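Local coordinates for protein UDP-N-acetylglucosamine pyrophosphorylase (Entamoeba histolytica, PDB 3OC9) that probably makes UDP-N-acetylglucosamine and diphosphate from UTP and N-acetylglucosamine 1-phosphate, as a pyrophosphorylase of the UDPGP type 1 family, at residues Q45-L49 against G50-P54; Y201-L204 against L205-E208; R352-Y355 against R356-Y360. All coordinates share one frame; numbering follows the deposited sequence.

Interaction 1: Q45-L49 against G50-P54; sequences QGSRL and GFEHP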
ATOM      1  N   GLN A  45      -8.223  -4.697 -12.250  1.00 48.22           N
ATOM      2  CA  GLN A  45      -9.271  -3.850 -12.817  1.00 49.49           C
ATOM      3  C   GLN A  45     -10.256  -3.422 -11.714  1.00 50.07           C
ATOM      4  O   GLN A  45     -10.569  -4.212 -10.815  1.00 50.19           O
ATOM      5  CB  GLN A  45      -9.982  -4.588 -13.953  1.00 50.48           C
ATOM      6  CG  GLN A  45      -9.034  -5.107 -15.054  1.00 51.41           C
ATOM      7  CD  GLN A  45      -8.572  -4.013 -16.006  1.00 52.17           C
ATOM      8  OE1 GLN A  45      -7.455  -3.508 -15.899  1.00 51.43           O
ATOM      9  NE2 GLN A  45      -9.437  -3.639 -16.939  1.00 53.14           N
ATOM     10  N   GLY A  46     -10.718  -2.170 -11.767  1.00 50.23           N
ATOM     11  CA  GLY A  46     -11.702  -1.662 -10.800  1.00 50.61           C
ATOM     12  C   GLY A  46     -13.134  -2.107 -11.077  1.00 51.58           C
ATOM     13  O   GLY A  46     -14.069  -1.303 -10.996  1.00 51.74           O
ATOM     14  N   SER A  47     -13.302  -3.391 -11.395  1.00 52.24           N
ATOM     15  CA  SER A  47     -14.589  -3.947 -11.836  1.00 53.30           C
ATOM     16  C   SER A  47     -15.663  -4.019 -10.744  1.00 53.55           C
ATOM     17  O   SER A  47     -16.858  -3.943 -11.045  1.00 54.21           O
ATOM     18  CB  SER A  47     -14.388  -5.327 -12.470  1.00 53.79           C
ATOM     19  OG  SER A  47     -13.467  -5.259 -13.550  1.00 54.36           O
ATOM     20  N   ARG A  48     -15.238  -4.167  -9.488  1.00 52.91           N
ATOM     21  CA  ARG A  48     -16.158  -4.146  -8.344  1.00 52.93           C
ATOM     22  C   ARG A  48     -16.826  -2.776  -8.255  1.00 52.52           C
ATOM     23  O   ARG A  48     -17.972  -2.649  -7.801  1.00 53.05           O
ATOM     24  CB  ARG A  48     -15.408  -4.477  -7.056  1.00 52.46           C
ATOM     25  CG  ARG A  48     -16.230  -5.218  -6.031  1.00 54.49           C
ATOM     26  CD  ARG A  48     -15.346  -6.180  -5.236  1.00 55.99           C
ATOM     27  NE  ARG A  48     -16.003  -6.641  -4.015  1.00 58.70           N
ATOM     28  CZ  ARG A  48     -16.903  -7.622  -3.955  1.00 60.09           C
ATOM     29  NH1 ARG A  48     -17.276  -8.268  -5.054  1.00 60.69           N
ATOM     30  NH2 ARG A  48     -17.441  -7.951  -2.790  1.00 61.35           N
ATOM     31  N   LEU A  49     -16.085  -1.761  -8.690  1.00 51.61           N
ATOM     32  CA  LEU A  49     -16.609  -0.414  -8.870  0.70 51.44           C
ATOM     33  C   LEU A  49     -17.183  -0.350 -10.294  1.00 52.00           C
ATOM     34  O   LEU A  49     -17.341  -1.383 -10.950  1.00 52.30           O
ATOM     35  CB  LEU A  49     -15.492   0.626  -8.655  0.70 50.86           C
ATOM     36  CG  LEU A  49     -14.554   0.438  -7.443  0.70 50.10           C
ATOM     37  CD1 LEU A  49     -13.289   1.291  -7.555  0.70 49.24           C
ATOM     38  CD2 LEU A  49     -15.264   0.709  -6.116  0.70 49.47           C
ATOM     39  N   GLY A  50     -17.502   0.838 -10.794  1.00 51.72           N
ATOM     40  CA  GLY A  50     -18.003   0.917 -12.176  1.00 51.59           C
ATOM     41  C   GLY A  50     -16.918   0.936 -13.249  1.00 50.62           C
ATOM     42  O   GLY A  50     -17.180   1.327 -14.385  1.00 51.24           O
ATOM     43  N   PHE A  51     -15.715   0.469 -12.905  1.00 48.92           N
ATOM     44  CA  PHE A  51     -14.495   0.886 -13.598  1.00 47.24           C
ATOM     45  C   PHE A  51     -13.693  -0.241 -14.273  1.00 46.57           C
ATOM     46  O   PHE A  51     -12.976  -1.002 -13.614  1.00 45.68           O
ATOM     47  CB  PHE A  51     -13.621   1.643 -12.590  1.00 46.67           C
ATOM     48  CG  PHE A  51     -12.640   2.592 -13.209  1.00 45.28           C
ATOM     49  CD1 PHE A  51     -13.062   3.591 -14.082  1.00 44.60           C
ATOM     50  CD2 PHE A  51     -11.285   2.515 -12.876  1.00 43.71           C
ATOM     51  CE1 PHE A  51     -12.145   4.483 -14.641  1.00 44.62           C
ATOM     52  CE2 PHE A  51     -10.366   3.402 -13.426  1.00 42.64           C
ATOM     53  CZ  PHE A  51     -10.792   4.387 -14.308  1.00 43.35           C
ATOM     54  N   GLU A  52     -13.796  -0.330 -15.598  1.00 45.92           N
ATOM     55  CA  GLU A  52     -13.092  -1.380 -16.339  1.00 45.30           C
ATOM     56  C   GLU A  52     -11.703  -0.920 -16.824  1.00 43.60           C
ATOM     57  O   GLU A  52     -11.399  -0.940 -18.029  1.00 43.79           O
ATOM     58  CB  GLU A  52     -13.961  -1.921 -17.490  1.00 46.87           C
ATOM     59  CG  GLU A  52     -15.301  -2.562 -17.059  1.00 49.61           C
ATOM     60  CD  GLU A  52     -15.166  -3.721 -16.059  1.00 52.70           C
ATOM     61  OE1 GLU A  52     -14.109  -4.394 -16.018  1.00 54.13           O
ATOM     62  OE2 GLU A  52     -16.139  -3.966 -15.307  1.00 54.07           O
ATOM     63  N   HIS A  53     -10.871  -0.518 -15.859  1.00 40.84           N
ATOM     64  CA  HIS A  53      -9.532   0.064 -16.082  1.00 38.81           C
ATOM     65  C   HIS A  53      -8.704  -0.189 -14.808  1.00 36.58           C
ATOM     66  O   HIS A  53      -9.289  -0.488 -13.757  1.00 36.26           O
ATOM     67  CB  HIS A  53      -9.625   1.579 -16.345  1.00 38.95           C
ATOM     68  CG  HIS A  53     -10.443   1.951 -17.550  1.00 41.31           C
ATOM     69  ND1 HIS A  53      -9.955   1.862 -18.839  1.00 42.60           N
ATOM     70  CD2 HIS A  53     -11.708   2.428 -17.661  1.00 42.65           C
ATOM     71  CE1 HIS A  53     -10.888   2.258 -19.691  1.00 43.83           C
ATOM     72  NE2 HIS A  53     -11.961   2.604 -19.002  1.00 45.64           N
ATOM     73  N   PRO A  54      -7.353  -0.064 -14.878  1.00 34.51           N
ATOM     74  CA  PRO A  54      -6.534  -0.259 -13.659  1.00 32.56           C
ATOM     75  C   PRO A  54      -6.966   0.668 -12.515  1.00 30.98           C
ATOM     76  O   PRO A  54      -7.272   1.834 -12.746  1.00 30.55           O
ATOM     77  CB  PRO A  54      -5.114   0.103 -14.118  1.00 32.41           C
ATOM     78  CG  PRO A  54      -5.129  -0.065 -15.590  1.00 33.59           C
ATOM     79  CD  PRO A  54      -6.514   0.263 -16.051  1.00 34.72           C
TER
HETATM   80  O   HOH W   1     -11.788  -4.976 -17.006  1.00 44.90           O
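The carboxylate of Glu52 is met by the hydroxyl of Ser47, whose OG donates to OE1 over 2.7 Å, arriving on the syn side but 31° out of the carboxylate plane. The amide of Gln45 lies beside the chain of the returning limb, with NE2 3.5 Å from the carbonyl O of Glu52 and OE1 next to the ring of Pro54. On the Phe51 ring, one face carries CB of His53, 3.5 Å above the plane and displaced toward the rim. A water joins the first two groups: it accepts from Gln45 NE2 and donates to Glu52 OE1, so two donors grip that one oxygen. The Gln45 chain reaches this place by bending at chi2 (-77°). These residues belong to the glycine-rich loop that follows the first strand of the GT-A-like fold, consistent with a nucleotide-binding role as in related pyrophosphorylases. Here it doubles back on itself, Gly46 N bonding to His53 O (3.0 Å, 166° at the hydrogen) and Phe51 N to Gly46 O (3.1 Å), the latter from above the carbonyl plane. The imidazole of His53 is turned to Glu107 through ND1.

Interaction 2: Y201-L204 against L205-E208; sequences YMDL and LQSE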
ATOM      1  N   TYR A 201      13.329   5.411  11.582  1.00 22.28           N
ATOM      2  CA  TYR A 201      13.215   4.276  12.538  1.00 22.57           C
ATOM      3  C   TYR A 201      13.979   3.026  12.025  1.00 23.38           C
ATOM      4  O   TYR A 201      14.802   2.431  12.760  1.00 23.46           O
ATOM      5  CB  TYR A 201      11.723   3.985  12.826  1.00 22.41           C
ATOM      6  CG  TYR A 201      11.416   3.166  14.088  1.00 20.74           C
ATOM      7  CD1 TYR A 201      11.397   3.774  15.346  1.00 22.66           C
ATOM      8  CD2 TYR A 201      11.106   1.792  14.009  1.00 20.93           C
ATOM      9  CE1 TYR A 201      11.085   3.041  16.516  1.00 22.22           C
ATOM     10  CE2 TYR A 201      10.795   1.042  15.190  1.00 21.27           C
ATOM     11  CZ  TYR A 201      10.790   1.678  16.431  1.00 22.67           C
ATOM     12  OH  TYR A 201      10.504   0.958  17.602  1.00 21.73           O
ATOM     13  N   MET A 202      13.742   2.628  10.771  1.00 23.32           N
ATOM     14  CA  MET A 202      14.452   1.466  10.235  1.00 24.13           C
ATOM     15  C   MET A 202      15.979   1.683  10.064  1.00 24.99           C
ATOM     16  O   MET A 202      16.762   0.732  10.202  1.00 24.48           O
ATOM     17  CB  MET A 202      13.724   0.819   9.025  1.00 25.24           C
ATOM     18  CG  MET A 202      13.816   1.539   7.690  1.00 24.24           C
ATOM     19  SD  MET A 202      12.869   0.630   6.396  1.00 23.94           S
ATOM     20  CE  MET A 202      13.638  -0.992   6.390  1.00 22.00           C
ATOM     21  N   ASP A 203      16.413   2.931   9.845  1.00 25.23           N
ATOM     22  CA  ASP A 203      17.867   3.172   9.711  1.00 26.74           C
ATOM     23  C   ASP A 203      18.593   3.072  11.042  1.00 27.30           C
ATOM     24  O   ASP A 203      19.633   2.405  11.127  1.00 28.25           O
ATOM     25  CB  ASP A 203      18.197   4.491   9.002  1.00 27.51           C
ATOM     26  CG  ASP A 203      19.705   4.643   8.701  1.00 28.83           C
ATOM     27  OD1 ASP A 203      20.275   3.841   7.918  1.00 30.43           O
ATOM     28  OD2 ASP A 203      20.313   5.572   9.255  1.00 29.90           O
ATOM     29  N   LEU A 204      18.031   3.675  12.083  1.00 27.29           N
ATOM     30  CA  LEU A 204      18.704   3.676  13.389  1.00 28.91           C
ATOM     31  C   LEU A 204      18.703   2.287  14.081  1.00 27.73           C
ATOM     32  O   LEU A 204      19.652   1.958  14.839  1.00 27.97           O
ATOM     33  CB  LEU A 204      18.211   4.840  14.279  1.00 30.02           C
ATOM     34  CG  LEU A 204      18.386   6.279  13.697  1.00 33.90           C
ATOM     35  CD1 LEU A 204      17.897   7.366  14.657  1.00 36.52           C
ATOM     36  CD2 LEU A 204      19.829   6.592  13.253  1.00 36.28           C
ATOM     37  N   LEU A 205      17.694   1.455  13.772  1.00 25.35           N
ATOM     38  CA  LEU A 205      17.655   0.056  14.258  1.00 24.93           C
ATOM     39  C   LEU A 205      18.324  -0.978  13.306  1.00 25.47           C
ATOM     40  O   LEU A 205      18.407  -2.170  13.639  1.00 25.48           O
ATOM     41  CB  LEU A 205      16.212  -0.374  14.609  1.00 24.49           C
ATOM     42  CG  LEU A 205      15.496   0.328  15.781  1.00 24.63           C
ATOM     43  CD1 LEU A 205      14.089  -0.255  15.947  1.00 25.82           C
ATOM     44  CD2 LEU A 205      16.263   0.202  17.103  1.00 27.63           C
ATOM     45  N   GLN A 206      18.774  -0.503  12.140  1.00 24.65           N
ATOM     46  CA  GLN A 206      19.418  -1.323  11.092  1.00 25.35           C
ATOM     47  C   GLN A 206      18.585  -2.556  10.642  1.00 23.94           C
ATOM     48  O   GLN A 206      19.106  -3.674  10.522  1.00 24.15           O
ATOM     49  CB  GLN A 206      20.857  -1.680  11.497  1.00 26.44           C
ATOM     50  CG  GLN A 206      21.789  -0.432  11.532  1.00 30.27           C
ATOM     51  CD  GLN A 206      22.226   0.028  10.143  1.00 34.55           C
ATOM     52  OE1 GLN A 206      23.044  -0.636   9.488  1.00 39.10           O
ATOM     53  NE2 GLN A 206      21.675   1.151   9.679  1.00 35.18           N
ATOM     54  N   SER A 207      17.290  -2.330  10.388  1.00 22.73           N
ATOM     55  CA  SER A 207      16.338  -3.409  10.010  1.00 21.89           C
ATOM     56  C   SER A 207      16.506  -3.841   8.546  1.00 20.77           C
ATOM     57  O   SER A 207      16.795  -2.983   7.696  1.00 21.40           O
ATOM     58  CB  SER A 207      14.883  -2.907  10.166  1.00 21.51           C
ATOM     59  OG  SER A 207      14.600  -2.457  11.490  1.00 22.64           O
ATOM     60  N   GLU A 208      16.293  -5.139   8.258  1.00 19.62           N
ATOM     61  CA  GLU A 208      16.021  -5.652   6.874  1.00 19.17           C
ATOM     62  C   GLU A 208      14.567  -5.391   6.409  1.00 18.68           C
ATOM     63  O   GLU A 208      14.321  -5.025   5.247  1.00 18.04           O
ATOM     64  CB  GLU A 208      16.307  -7.162   6.798  1.00 19.91           C
ATOM     65  CG  GLU A 208      17.818  -7.502   6.861  1.00 21.63           C
ATOM     66  CD  GLU A 208      18.058  -8.990   7.093  1.00 26.11           C
ATOM     67  OE1 GLU A 208      17.495  -9.533   8.057  1.00 24.97           O
ATOM     68  OE2 GLU A 208      18.839  -9.602   6.335  1.00 29.48           O
TER
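Leu205 lays its CD1 methyl over one face of the Tyr201 ring, 4.1 Å from the centroid, in a CH-pi contact that brings it to 3.6 Å from Tyr201 CE2. The leucine is partly exposed, but the ring is buried and closely packed: with chi1 at -162° it swings away from the backbone N and beneath the leucine, while its hydroxyl is held by the carbonyl of Ile17 and its ring meets His23 edge-to-face. A separate buried contact joins Met202 and Ser207, CB to CB at 4.1 Å, and Ser207 OG bonds to Ser323. The other side is more polar and more open to solvent, with Gln206 exposed and Asp203 partly so. There Gln206 doubles its chain back at chi2, so that NE2 donates to Asp203 O over 2.8 Å, almost straight at 171°, in the carbonyl plane and on a lone pair. The two side chains run side by side, carboxylate and amide planes 81° apart, the carboxylate engaged by Tyr180 and Arg26. Ser207 N to Met202 O (3.1 Å) and Gln206 N to Asp203 O (3.2 Å, from above the carbonyl plane), with positive phi at Gln206, make a Schellman motif, which ends helix 196-204 and turns the chain into strand 209-215.

Interaction 3: R352-Y355 against R356-Y360; sequences RDWY and RLNIY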
ATOM      1  N   ARG A 352     -15.587  10.319   4.770  1.00 30.07           N
ATOM      2  CA  ARG A 352     -15.806  10.561   6.208  0.50 30.41           C
ATOM      3  C   ARG A 352     -14.495  10.521   7.006  1.00 29.98           C
ATOM      4  O   ARG A 352     -14.264  11.387   7.873  1.00 30.00           O
ATOM      5  CB  ARG A 352     -16.828   9.553   6.774  0.50 31.69           C
ATOM      6  CG  ARG A 352     -17.185   9.715   8.264  0.50 32.75           C
ATOM      7  CD  ARG A 352     -18.067   8.565   8.780  0.50 35.94           C
ATOM      8  NE  ARG A 352     -19.437   8.655   8.277  0.50 37.31           N
ATOM      9  CZ  ARG A 352     -19.950   7.846   7.355  0.50 38.27           C
ATOM     10  NH1 ARG A 352     -19.214   6.866   6.849  0.50 37.97           N
ATOM     11  NH2 ARG A 352     -21.202   8.011   6.940  0.50 39.04           N
ATOM     12  N   ASP A 353     -13.643   9.529   6.702  1.00 27.36           N
ATOM     13  CA  ASP A 353     -12.364   9.334   7.403  1.00 26.25           C
ATOM     14  C   ASP A 353     -11.349  10.459   7.055  1.00 25.48           C
ATOM     15  O   ASP A 353     -10.693  11.009   7.950  1.00 25.42           O
ATOM     16  CB  ASP A 353     -11.769   7.932   7.095  1.00 25.27           C
ATOM     17  CG  ASP A 353     -12.498   6.768   7.822  1.00 27.45           C
ATOM     18  OD1 ASP A 353     -13.148   6.985   8.866  1.00 28.70           O
ATOM     19  OD2 ASP A 353     -12.384   5.610   7.354  1.00 25.49           O
ATOM     20  N   TRP A 354     -11.244  10.812   5.768  1.00 24.59           N
ATOM     21  CA  TRP A 354     -10.315  11.886   5.330  1.00 24.48           C
ATOM     22  C   TRP A 354     -10.708  13.267   5.933  1.00 25.03           C
ATOM     23  O   TRP A 354      -9.841  14.016   6.426  1.00 24.10           O
ATOM     24  CB  TRP A 354     -10.189  11.913   3.786  1.00 24.09           C
ATOM     25  CG  TRP A 354      -9.175  12.927   3.205  1.00 23.37           C
ATOM     26  CD1 TRP A 354      -7.872  13.134   3.610  1.00 22.85           C
ATOM     27  CD2 TRP A 354      -9.392  13.812   2.097  1.00 24.06           C
ATOM     28  NE1 TRP A 354      -7.288  14.115   2.841  1.00 22.92           N
ATOM     29  CE2 TRP A 354      -8.196  14.554   1.911  1.00 23.17           C
ATOM     30  CE3 TRP A 354     -10.490  14.072   1.261  1.00 25.89           C
ATOM     31  CZ2 TRP A 354      -8.061  15.524   0.913  1.00 23.47           C
ATOM     32  CZ3 TRP A 354     -10.354  15.050   0.255  1.00 25.72           C
ATOM     33  CH2 TRP A 354      -9.146  15.763   0.102  1.00 25.74           C
ATOM     34  N   TYR A 355     -12.008  13.568   5.931  1.00 26.41           N
ATOM     35  CA  TYR A 355     -12.517  14.823   6.508  1.00 28.05           C
ATOM     36  C   TYR A 355     -12.209  14.936   8.014  1.00 28.09           C
ATOM     37  O   TYR A 355     -11.794  16.002   8.477  1.00 28.48           O
ATOM     38  CB  TYR A 355     -14.027  14.999   6.241  1.00 28.97           C
ATOM     39  CG  TYR A 355     -14.440  15.269   4.792  1.00 31.09           C
ATOM     40  CD1 TYR A 355     -13.490  15.502   3.788  1.00 33.38           C
ATOM     41  CD2 TYR A 355     -15.800  15.297   4.427  1.00 33.31           C
ATOM     42  CE1 TYR A 355     -13.874  15.743   2.447  1.00 34.64           C
ATOM     43  CE2 TYR A 355     -16.195  15.544   3.088  1.00 35.95           C
ATOM     44  CZ  TYR A 355     -15.228  15.766   2.110  1.00 36.99           C
ATOM     45  OH  TYR A 355     -15.610  16.020   0.791  1.00 37.93           O
ATOM     46  N   ARG A 356     -12.376  13.839   8.766  1.00 28.25           N
ATOM     47  CA  ARG A 356     -12.131  13.847  10.218  1.00 29.04           C
ATOM     48  C   ARG A 356     -10.638  14.020  10.551  1.00 28.61           C
ATOM     49  O   ARG A 356     -10.284  14.754  11.492  1.00 28.99           O
ATOM     50  CB  ARG A 356     -12.707  12.580  10.889  1.00 29.79           C
ATOM     51  CG  ARG A 356     -14.246  12.549  10.963  1.00 33.46           C
ATOM     52  CD  ARG A 356     -14.768  11.189  11.467  1.00 40.66           C
ATOM     53  NE  ARG A 356     -16.231  11.117  11.449  1.00 45.59           N
ATOM     54  CZ  ARG A 356     -16.952  10.092  11.913  1.00 49.14           C
ATOM     55  NH1 ARG A 356     -16.360   9.021  12.441  1.00 49.73           N
ATOM     56  NH2 ARG A 356     -18.276  10.134  11.848  1.00 51.63           N
ATOM     57  N   LEU A 357      -9.766  13.353   9.781  1.00 26.38           N
ATOM     58  CA  LEU A 357      -8.315  13.559   9.917  1.00 25.96           C
ATOM     59  C   LEU A 357      -7.905  15.037   9.698  1.00 26.07           C
ATOM     60  O   LEU A 357      -7.089  15.594  10.465  1.00 26.50           O
ATOM     61  CB  LEU A 357      -7.543  12.623   8.959  1.00 24.81           C
ATOM     62  CG  LEU A 357      -6.012  12.702   9.004  1.00 24.48           C
ATOM     63  CD1 LEU A 357      -5.465  12.424  10.418  1.00 24.02           C
ATOM     64  CD2 LEU A 357      -5.381  11.742   7.952  1.00 24.48           C
ATOM     65  N   ASN A 358      -8.460  15.669   8.664  1.00 25.74           N
ATOM     66  CA  ASN A 358      -8.093  17.043   8.318  1.00 27.17           C
ATOM     67  C   ASN A 358      -8.510  18.061   9.413  1.00 28.38           C
ATOM     68  O   ASN A 358      -7.772  19.012   9.715  1.00 29.20           O
ATOM     69  CB  ASN A 358      -8.659  17.431   6.933  1.00 27.20           C
ATOM     70  CG  ASN A 358      -7.999  16.663   5.784  1.00 27.33           C
ATOM     71  OD1 ASN A 358      -6.886  16.153   5.922  1.00 25.82           O
ATOM     72  ND2 ASN A 358      -8.684  16.593   4.646  1.00 27.25           N
ATOM     73  N   ILE A 359      -9.660  17.817  10.034  1.00 29.22           N
ATOM     74  CA  ILE A 359     -10.108  18.606  11.213  1.00 30.72           C
ATOM     75  C   ILE A 359      -9.136  18.472  12.405  1.00 30.68           C
ATOM     76  O   ILE A 359      -8.736  19.483  13.018  1.00 31.24           O
ATOM     77  CB  ILE A 359     -11.545  18.213  11.632  1.00 31.04           C
ATOM     78  CG1 ILE A 359     -12.530  18.575  10.517  1.00 32.64           C
ATOM     79  CG2 ILE A 359     -11.937  18.878  12.967  1.00 32.85           C
ATOM     80  CD1 ILE A 359     -13.923  17.990  10.712  1.00 33.88           C
ATOM     81  N   TYR A 360      -8.749  17.233  12.715  1.00 29.93           N
ATOM     82  CA  TYR A 360      -7.723  16.946  13.726  1.00 30.37           C
ATOM     83  C   TYR A 360      -6.408  17.714  13.481  1.00 30.27           C
ATOM     84  O   TYR A 360      -5.851  18.301  14.422  1.00 31.24           O
ATOM     85  CB  TYR A 360      -7.501  15.414  13.856  1.00 29.49           C
ATOM     86  CG  TYR A 360      -6.273  14.985  14.683  1.00 31.66           C
ATOM     87  CD1 TYR A 360      -6.353  14.848  16.073  1.00 34.00           C
ATOM     88  CD2 TYR A 360      -5.045  14.707  14.064  1.00 30.85           C
ATOM     89  CE1 TYR A 360      -5.241  14.452  16.827  1.00 35.53           C
ATOM     90  CE2 TYR A 360      -3.921  14.317  14.813  1.00 33.32           C
ATOM     91  CZ  TYR A 360      -4.028  14.192  16.190  1.00 35.27           C
ATOM     92  OH  TYR A 360      -2.930  13.807  16.949  1.00 39.02           O
TER
HETATM   93  O   HOH W   2      -4.708  15.723   3.310  1.00 36.29           O
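Trp354 and Asn358, one turn apart, meet ring to amide. The amide nitrogen ND2 sits 3.3 Å above one face of the indole, displaced toward the rim, with the two planes 76° apart; the amide therefore stands steeply on the ring and does not stack flat. With chi1 at -176° the indole points back from the backbone N, placing its five-membered side beneath the amide. A water lies in the ring plane at the edge, accepting from Trp354 NE1 (3.1 Å).

Among the charged residues, Arg352 and Arg356 run side by side. In one of the two modelled conformers of Arg352, its CD lies over a face of the Arg356 guanidinium, 3.5 Å from NH2, a contact that is less certain for that reason; the guanidinium planes are 67° apart and Arg352 NE is 4.0 Å from Arg356 NH2.

Four backbone bonds run from 356-359 back to 352-355, each from an N-H to the carbonyl four residues earlier, among them Leu357 N to Asp353 O at 3.1 Å.

The chemistry thus divides helix 347-364. On its buried side Asn358 ND2 is held by the carbonyl of Cys377, while OD1 has a weak bond from the water shared with Trp354 NE1. The exposed arginines meet through carbon, and solvent and the nearby Asp353 carboxylate, itself bonded to Ser334, may moderate their like charges.

In the fold
The three contacts are all local, yet their settings differ, and none is purely a core contact. Interaction 1 is a surface contact in a loop folded back on itself between strands 36-41 and 59-60, held mainly by polar groups and a water. Interaction 2 closes helix 196-204 ahead of strand 209-215, and interaction 3 lies within the body of helix 347-364; both are partly buried. Interaction 2 combines CH-pi and apolar contact with a helix-end bond network, interaction 3 an indole-amide contact inside with exposed arginines. None touches another: the centres of interactions 1 and 2 are about 38 Å apart on opposite sides of the chain's centre, and those of 2 and 3 about 31 Å. No element is held by two of them.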